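Local coordinates for protein carbohydrate binding module (Uncultured bacterium, PDB 2W3J) that binds carbohydrate as a family 35 binding module, probably recognising uronic acid sugars with the help of bound calcium, at residues Ser65-Ala69 / Thr80-Thr85; Ala8-Cys12 / Pro133-Pro137. The contacts are given in a common frame with arbitrary orientation. Where two conformers were deposited one is given. Residue numbers count along the deposited sequence, not the author numbering.

Contact 1 of 2, residues Ser65-Ala69 / Thr80-Thr85; sequences SARRA and TLDFPT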
loop_
_atom_site.group_PDB
_atom_site.type_symbol
_atom_site.label_atom_id
_atom_site.label_comp_id
_atom_site.label_asym_id
_atom_site.label_seq_id
_atom_site.Cartn_x
_atom_site.Cartn_y
_atom_site.Cartn_z
ATOM N N SER A 65 -9.433 16.132 -1.851
ATOM C CA SER A 65 -9.294 15.609 -3.194
ATOM C C SER A 65 -8.770 14.168 -3.216
ATOM O O SER A 65 -8.379 13.628 -2.174
ATOM C CB SER A 65 -8.376 16.512 -3.996
ATOM O OG SER A 65 -7.041 16.353 -3.533
ATOM N N ALA A 66 -8.767 13.565 -4.406
ATOM C CA ALA A 66 -8.149 12.250 -4.601
ATOM C C ALA A 66 -6.662 12.386 -4.313
ATOM O O ALA A 66 -6.121 13.494 -4.359
ATOM C CB ALA A 66 -8.414 11.738 -6.020
ATOM N N ARG A 67 -5.999 11.288 -3.938
ATOM C CA ARG A 67 -4.569 11.320 -3.675
ATOM C C ARG A 67 -3.892 10.313 -4.576
ATOM O O ARG A 67 -3.486 9.236 -4.157
ATOM C CB ARG A 67 -4.289 11.002 -2.214
ATOM C CG ARG A 67 -4.793 12.127 -1.313
ATOM C CD ARG A 67 -4.337 11.968 0.120
ATOM N NE ARG A 67 -5.036 12.949 0.963
ATOM C CZ ARG A 67 -4.906 13.001 2.282
ATOM N NH1 ARG A 67 -4.063 12.168 2.884
ATOM N NH2 ARG A 67 -5.594 13.907 2.995
ATOM N N ARG A 68 -3.781 10.675 -5.845
ATOM C CA ARG A 68 -3.244 9.739 -6.830
ATOM C C ARG A 68 -1.855 9.247 -6.443
ATOM O O ARG A 68 -1.031 9.996 -5.930
ATOM C CB ARG A 68 -3.277 10.383 -8.228
ATOM C CG ARG A 68 -4.705 10.663 -8.685
ATOM C CD ARG A 68 -4.800 11.166 -10.147
ATOM N NE ARG A 68 -4.354 10.178 -11.134
ATOM C CZ ARG A 68 -5.130 9.221 -11.632
ATOM N NH1 ARG A 68 -6.383 9.088 -11.210
ATOM N NH2 ARG A 68 -4.650 8.384 -12.538
ATOM N N ALA A 69 -1.593 7.956 -6.694
ATOM C CA ALA A 69 -0.299 7.368 -6.358
ATOM C C ALA A 69 -0.007 6.227 -7.317
ATOM O O ALA A 69 -0.917 5.564 -7.787
ATOM C CB ALA A 69 -0.307 6.806 -4.932
ATOM N N THR A 80 -1.233 3.756 -12.031
ATOM C CA THR A 80 -1.543 4.874 -11.137
ATOM C C THR A 80 -2.958 4.699 -10.696
ATOM O O THR A 80 -3.829 4.469 -11.524
ATOM C CB THR A 80 -1.385 6.235 -11.829
ATOM O OG1 THR A 80 -0.014 6.383 -12.184
ATOM C CG2 THR A 80 -1.766 7.367 -10.848
ATOM N N LEU A 81 -3.178 4.748 -9.376
ATOM C CA LEU A 81 -4.486 4.575 -8.786
ATOM C C LEU A 81 -4.942 5.930 -8.255
ATOM O O LEU A 81 -4.121 6.746 -7.867
ATOM C CB LEU A 81 -4.431 3.573 -7.615
ATOM C CG LEU A 81 -3.950 2.152 -7.950
ATOM C CD1 LEU A 81 -3.982 1.237 -6.708
ATOM C CD2 LEU A 81 -4.814 1.605 -9.043
ATOM N N ASP A 82 -6.243 6.149 -8.246
ATOM C CA ASP A 82 -6.818 7.459 -7.922
ATOM C C ASP A 82 -6.862 7.742 -6.399
ATOM O O ASP A 82 -6.580 8.860 -5.970
ATOM C CB ASP A 82 -8.240 7.515 -8.467
ATOM C CG ASP A 82 -8.789 8.931 -8.541
ATOM O OD1 ASP A 82 -8.075 9.829 -9.068
ATOM O OD2 ASP A 82 -9.949 9.143 -8.061
ATOM N N PHE A 83 -7.268 6.737 -5.603
ATOM C CA PHE A 83 -7.502 6.966 -4.154
ATOM C C PHE A 83 -8.433 8.146 -3.881
ATOM O O PHE A 83 -8.042 9.155 -3.302
ATOM C CB PHE A 83 -6.179 7.170 -3.417
ATOM C CG PHE A 83 -5.296 5.955 -3.416
ATOM C CD1 PHE A 83 -5.480 4.935 -2.465
ATOM C CD2 PHE A 83 -4.281 5.827 -4.340
ATOM C CE1 PHE A 83 -4.630 3.795 -2.453
ATOM C CE2 PHE A 83 -3.461 4.688 -4.352
ATOM C CZ PHE A 83 -3.641 3.678 -3.407
ATOM N N PRO A 84 -9.672 8.023 -4.328
ATOM C CA PRO A 84 -10.625 9.105 -4.245
ATOM C C PRO A 84 -10.965 9.423 -2.805
ATOM O O PRO A 84 -10.838 8.556 -1.915
ATOM C CB PRO A 84 -11.853 8.528 -4.930
ATOM C CG PRO A 84 -11.743 7.050 -4.746
ATOM C CD PRO A 84 -10.252 6.816 -4.938
ATOM N N THR A 85 -11.406 10.656 -2.574
ATOM C CA THR A 85 -11.978 10.979 -1.276
ATOM C C THR A 85 -13.464 10.598 -1.182
ATOM O O THR A 85 -14.216 10.701 -2.163
ATOM C CB THR A 85 -11.810 12.457 -0.953
ATOM O OG1 THR A 85 -12.507 12.745 0.257
ATOM C CG2 THR A 85 -12.425 13.340 -2.065
#
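Ser-65 opens the segment with a loose approach, its O lying 3.8 Å from Thr-85 CB. Ala-66 points its methyl at residues 80-85: CB sits 3.4 Å from Asp-82 O and 3.9 Å from Pro-84 CA, while its CA makes a C-H...O contact of 3.4 Å with Phe-83 O. That same Phe-83 O accepts a hydrogen bond from Arg-67 N at 3.0 Å. The Arg-67 side chain then leads away, its NH1 hydrogen-bonded to Leu-118 O and its atoms coming within about 4 Å of a bound calcium. Between Arg-67 and Ala-69 the loop becomes the base of an antiparallel hairpin, strands 69-73 and 76-81, in the beta-sandwich of this module. Arg-68 reaches across to Asp-82: NH1 forms a 2.8 Å salt bridge with Asp-82 OD1, and NH2 lies 3.5 Å from Thr-80 CG2. Ala-69 begins the regular pairing, its N donating to Leu-81 O (3.0 Å) and its O accepting from Leu-81 N (2.9 Å), a hydrogen-bonded antiparallel pair. Its CB meets Phe-83 CE2 at 3.8 Å. Asp-82 and Phe-83, the latter at left-handed backbone angles, break the strand, and the Phe-83 ring turns inward onto Phe-59 in an edge-to-face stack.

Contact 2 of 2, residues Ala8-Cys12 / Pro133-Pro137; sequences AVGFC and PAACP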
loop_
_atom_site.group_PDB
_atom_site.type_symbol
_atom_site.label_atom_id
_atom_site.label_comp_id
_atom_site.label_asym_id
_atom_site.label_seq_id
_atom_site.Cartn_x
_atom_site.Cartn_y
_atom_site.Cartn_z
ATOM N N ALA A 8 4.865 -4.855 10.711
ATOM C CA ALA A 8 4.872 -6.314 10.758
ATOM C C ALA A 8 5.899 -6.734 9.708
ATOM O O ALA A 8 6.258 -5.932 8.845
ATOM C CB ALA A 8 3.488 -6.887 10.420
ATOM N N VAL A 9 6.382 -7.979 9.763
ATOM C CA VAL A 9 7.349 -8.427 8.761
ATOM C C VAL A 9 6.748 -8.247 7.364
ATOM O O VAL A 9 5.553 -8.449 7.152
ATOM C CB VAL A 9 7.816 -9.915 9.034
ATOM C CG1 VAL A 9 6.667 -10.881 8.836
ATOM C CG2 VAL A 9 8.935 -10.286 8.127
ATOM N N GLY A 10 7.577 -7.854 6.396
ATOM C CA GLY A 10 7.095 -7.602 5.041
ATOM C C GLY A 10 6.938 -6.090 4.832
ATOM O O GLY A 10 6.846 -5.628 3.699
ATOM N N PHE A 11 6.905 -5.335 5.925
ATOM C CA PHE A 11 6.801 -3.868 5.839
ATOM C C PHE A 11 8.179 -3.253 5.971
ATOM O O PHE A 11 8.854 -3.496 6.955
ATOM C CB PHE A 11 5.885 -3.321 6.934
ATOM C CG PHE A 11 5.717 -1.827 6.868
ATOM C CD1 PHE A 11 4.749 -1.276 6.034
ATOM C CD2 PHE A 11 6.526 -0.989 7.622
ATOM C CE1 PHE A 11 4.581 0.105 5.943
ATOM C CE2 PHE A 11 6.357 0.417 7.528
ATOM C CZ PHE A 11 5.380 0.934 6.671
ATOM N N CYS A 12 8.602 -2.456 4.991
ATOM C CA CYS A 12 9.980 -1.958 4.970
ATOM C C CYS A 12 10.139 -0.536 5.462
ATOM O O CYS A 12 10.974 -0.268 6.322
ATOM C CB CYS A 12 10.567 -2.039 3.560
ATOM S SG CYS A 12 10.505 -3.739 2.911
ATOM N N PRO A 133 5.591 -12.935 3.513
ATOM C CA PRO A 133 6.411 -11.747 3.651
ATOM C C PRO A 133 7.859 -12.126 3.381
ATOM O O PRO A 133 8.203 -13.297 3.473
ATOM C CB PRO A 133 6.221 -11.327 5.124
ATOM C CG PRO A 133 5.632 -12.524 5.810
ATOM C CD PRO A 133 5.000 -13.387 4.784
ATOM N N ALA A 134 8.678 -11.148 3.012
ATOM C CA ALA A 134 10.116 -11.361 2.803
ATOM C C ALA A 134 10.927 -10.353 3.602
ATOM O O ALA A 134 10.379 -9.333 4.053
ATOM C CB ALA A 134 10.456 -11.262 1.301
ATOM N N ALA A 135 12.220 -10.619 3.802
ATOM C CA ALA A 135 13.065 -9.662 4.501
ATOM C C ALA A 135 13.164 -8.359 3.689
ATOM O O ALA A 135 13.040 -8.370 2.465
ATOM C CB ALA A 135 14.467 -10.244 4.706
ATOM N N CYS A 136 13.405 -7.252 4.381
ATOM C CA CYS A 136 13.609 -5.959 3.734
ATOM C C CYS A 136 15.014 -5.877 3.171
ATOM O O CYS A 136 15.952 -6.271 3.843
ATOM C CB CYS A 136 13.434 -4.864 4.766
ATOM S SG CYS A 136 11.779 -4.917 5.442
ATOM N N PRO A 137 15.166 -5.359 1.945
ATOM C CA PRO A 137 16.519 -5.252 1.352
ATOM C C PRO A 137 17.472 -4.412 2.202
ATOM O O PRO A 137 17.013 -3.643 3.060
ATOM C CB PRO A 137 16.260 -4.554 0.016
ATOM C CG PRO A 137 14.898 -3.888 0.168
ATOM C CD PRO A 137 14.123 -4.837 1.042
HETATM O O HOH W 1 10.236 -8.036 6.365
#
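A type II turn from Ala-8 to Phe-11, closed by Phe-11 N to Ala-8 O at 3.0 Å, presents a low, rounded surface to the chain's last modelled residues. Pro-133 is the bump that meets it. The proline CB lies 3.8 Å from Gly-10 CA and 3.6 Å from Val-9 O, and its CG touches Val-9 CG1 at 3.6 Å, so the ring nestles beside the turn against the valine. Glycine is what makes room: an ideal CB on Gly-10 would come about 3.1 Å from Pro-133 CB, and the positive phi at this third turn position would jam it against the preceding carbonyl as well. Beyond the proline the two segments part slightly, and water 1 fills the gap, accepting from Gly-10 N and donating to Ala-134 O, both at 2.7 Å. They meet again where Cys-12 and Cys-136 point at each other. Their SG atoms are 3.1 Å apart, too far for a disulfide as modelled yet closer than ordinary sulfur packing, and Cys-136 SG also rests 3.6 Å from Phe-11 O. No direct hydrogen bond joins the segments. Instead Gly-10 and Ala-134 are both hydrogen-bonded through their backbones to Ser-44 of strand 40-47, with which strands 11-14 and 131-133 each pair antiparallel, while Pro-133 leans on Trp-2 and Phe-4 of strand 2-5.

Overall arrangement
Both contacts reach the same sheet but sit on opposite sides of the chain's centre, their own centres about 25 Å apart and their nearest atoms about 13 Å apart. Contact 1 is local, joining the two ends of a hairpin region, and lies along the chain inside the long loop that contact 2 closes by laying the C-terminal tail against a turn near the start of the chain. Each is only partly buried. Contact 1 combines direct backbone hydrogen bonds and a surface salt bridge with an aromatic and aliphatic inner side, close to a calcium. Contact 2 relies on small side chains, proline, sulfur and a bridging water, with strand 40-47 as the common partner.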